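Local structure of ethanolamine utilization protein EutL (Clostridium perfringens E str. JGS1987, 4TLH) at the interface of chains A and B. The protein forms trimers that probably serve as shell tiles of the ethanolamine-utilization bacterial microcompartment, with two BMC domains in each chain. Residues are numbered along the deposited sequence; one frame, centred on the assembly and turned at random. Chains: chain A/B, Ethanolamine utilization protein EutL.

The interface of chains A and B. Residues chain A 154-155, 158-159; chain B 14-16, 38, 84, 86.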
loop_
_atom_site.group_PDB
_atom_site.type_symbol
_atom_site.label_atom_id
_atom_site.label_comp_id
_atom_site.label_asym_id
_atom_site.label_seq_id
_atom_site.Cartn_x
_atom_site.Cartn_y
_atom_site.Cartn_z
ATOM N N PRO A 154 -4.672 2.591 -13.786
ATOM C CA PRO A 154 -5.453 1.344 -13.854
ATOM C C PRO A 154 -6.461 1.200 -15.021
ATOM O O PRO A 154 -6.361 0.201 -15.730
ATOM C CB PRO A 154 -6.178 1.332 -12.507
ATOM C CG PRO A 154 -5.228 2.034 -11.589
ATOM C CD PRO A 154 -4.646 3.141 -12.412
ATOM N N LEU A 155 -7.369 2.137 -15.241
ATOM C CA LEU A 155 -8.349 1.950 -16.310
ATOM C C LEU A 155 -7.639 1.994 -17.657
ATOM O O LEU A 155 -7.909 1.171 -18.531
ATOM C CB LEU A 155 -9.459 3.005 -16.284
ATOM C CG LEU A 155 -10.591 2.832 -17.297
ATOM C CD1 LEU A 155 -11.938 3.251 -16.729
ATOM C CD2 LEU A 155 -10.310 3.595 -18.602
ATOM N N MET A 158 -5.720 -1.327 -18.283
ATOM C CA MET A 158 -6.565 -2.481 -18.601
ATOM C C MET A 158 -7.094 -2.367 -20.019
ATOM O O MET A 158 -7.109 -3.347 -20.757
ATOM C CB MET A 158 -7.745 -2.624 -17.620
ATOM C CG MET A 158 -7.335 -2.864 -16.163
ATOM S SD MET A 158 -6.221 -4.266 -16.021
ATOM C CE MET A 158 -7.376 -5.623 -16.211
ATOM N N TYR A 159 -7.526 -1.178 -20.410
ATOM C CA TYR A 159 -7.982 -0.948 -21.776
ATOM C C TYR A 159 -6.893 -1.136 -22.827
ATOM O O TYR A 159 -7.069 -1.852 -23.805
ATOM C CB TYR A 159 -8.559 0.460 -21.912
ATOM C CG TYR A 159 -9.125 0.712 -23.288
ATOM C CD1 TYR A 159 -10.343 0.178 -23.660
ATOM C CD2 TYR A 159 -8.434 1.473 -24.216
ATOM C CE1 TYR A 159 -10.865 0.407 -24.932
ATOM C CE2 TYR A 159 -8.931 1.700 -25.463
ATOM C CZ TYR A 159 -10.140 1.163 -25.830
ATOM O OH TYR A 159 -10.627 1.419 -27.096
ATOM N N LYS B 14 -15.151 3.240 -19.717
ATOM C CA LYS B 14 -14.818 2.745 -21.047
ATOM C C LYS B 14 -15.405 1.365 -21.267
ATOM O O LYS B 14 -15.431 0.557 -20.345
ATOM C CB LYS B 14 -13.300 2.713 -21.239
ATOM C CG LYS B 14 -12.827 2.411 -22.646
ATOM C CD LYS B 14 -12.991 3.635 -23.533
ATOM C CE LYS B 14 -12.677 3.345 -24.980
ATOM N NZ LYS B 14 -12.813 4.571 -25.796
ATOM N N ILE B 15 -15.892 1.114 -22.485
ATOM C CA ILE B 15 -16.335 -0.214 -22.892
ATOM C C ILE B 15 -15.375 -0.857 -23.890
ATOM O O ILE B 15 -14.865 -0.211 -24.816
ATOM C CB ILE B 15 -17.757 -0.161 -23.519
ATOM C CG1 ILE B 15 -18.760 0.273 -22.462
ATOM C CG2 ILE B 15 -18.168 -1.521 -24.139
ATOM C CD1 ILE B 15 -20.165 0.440 -22.950
ATOM N N ILE B 16 -15.171 -2.157 -23.694
ATOM C CA ILE B 16 -14.397 -3.001 -24.592
ATOM C C ILE B 16 -15.333 -4.024 -25.199
ATOM O O ILE B 16 -15.972 -4.781 -24.461
ATOM C CB ILE B 16 -13.266 -3.753 -23.856
ATOM C CG1 ILE B 16 -12.288 -2.769 -23.229
ATOM C CG2 ILE B 16 -12.546 -4.719 -24.817
ATOM C CD1 ILE B 16 -11.284 -3.420 -22.295
ATOM N N LEU B 38 -15.289 -0.727 -17.932
ATOM C CA LEU B 38 -14.314 -0.260 -16.950
ATOM C C LEU B 38 -14.819 1.030 -16.334
ATOM O O LEU B 38 -15.383 1.871 -17.024
ATOM C CB LEU B 38 -12.950 -0.021 -17.597
ATOM C CG LEU B 38 -12.331 -1.125 -18.452
ATOM C CD1 LEU B 38 -11.070 -0.577 -19.164
ATOM C CD2 LEU B 38 -11.980 -2.344 -17.678
ATOM N N ILE B 84 -10.951 0.932 -9.083
ATOM C CA ILE B 84 -11.243 0.475 -10.426
ATOM C C ILE B 84 -12.185 -0.699 -10.280
ATOM O O ILE B 84 -11.967 -1.589 -9.453
ATOM C CB ILE B 84 -9.979 0.070 -11.223
ATOM C CG1 ILE B 84 -10.402 -0.481 -12.598
ATOM C CG2 ILE B 84 -9.096 -0.925 -10.441
ATOM C CD1 ILE B 84 -9.335 -0.663 -13.554
ATOM N N ILE B 86 -14.536 -3.508 -12.820
ATOM C CA ILE B 86 -14.776 -4.044 -14.140
ATOM C C ILE B 86 -16.028 -4.910 -14.119
ATOM O O ILE B 86 -16.127 -5.881 -13.365
ATOM C CB ILE B 86 -13.589 -4.868 -14.672
ATOM C CG1 ILE B 86 -12.306 -4.031 -14.620
ATOM C CG2 ILE B 86 -13.885 -5.381 -16.100
ATOM C CD1 ILE B 86 -11.070 -4.717 -15.198
HETATM O O HOH W 1 -13.338 0.206 -27.333
#
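The first turns of helix 154-167 of chain A pack against strands 10-16, 35-41 and 83-89 of chain B. This is a helix-on-sheet patch between two copies of a tandem BMC-domain protein, and about 306 Å² of protein surface is hidden in it.

Apolar contact dominates. Of the residues here, A:Tyr159 has the most surface buried by the partner. Its CG lies anti to the backbone N (chi1 -176°), which sends the ring out along B:Lys14 and B:Ile16. The lysine chain bends at chi2 (76°) and runs obliquely over one face of the ring, near the rim. Its CG sits 3.5 Å from A:Tyr159 CD1, and its CE is likewise 3.5 Å from A:Tyr159 CE1. The aliphatic part of the lysine does the touching, while NZ ends roughly level with the phenol oxygen, standing off the same face of the ring and making no bond to it. B:Ile16 CG1 meets the CD1 corner of the ring at 3.6 Å.

One turn back, A:Leu155 also has its CG anti to the backbone N. Its CD1 methyl packs 3.5 Å from B:Leu38 CB, and its CD2 points toward B:Lys14 CB. B:Leu38 crosses it obliquely and puts its CD1 against the helix, 3.7 Å from the carbonyl O of A:Leu155. At the helix start, B:Ile84 extends its CD1 to 3.7 Å from the carbonyl carbon C of A:Pro154. The same methyl touches A:Met158 CG. The methionine chain bends at chi2 and chi3, so its CE methyl turns to the tip of B:Ile86.

Polar contact runs through water. Water 1 lies in the ring plane at the phenol edge, 3.0 Å from A:Tyr159 OH, and also 3.0 Å from the main-chain O of B:Ile15.

The patch joins neighbouring subunits of the deposited trimer. It likely contributes to holding together the pseudo-hexameric trimer expected of a tandem BMC shell protein.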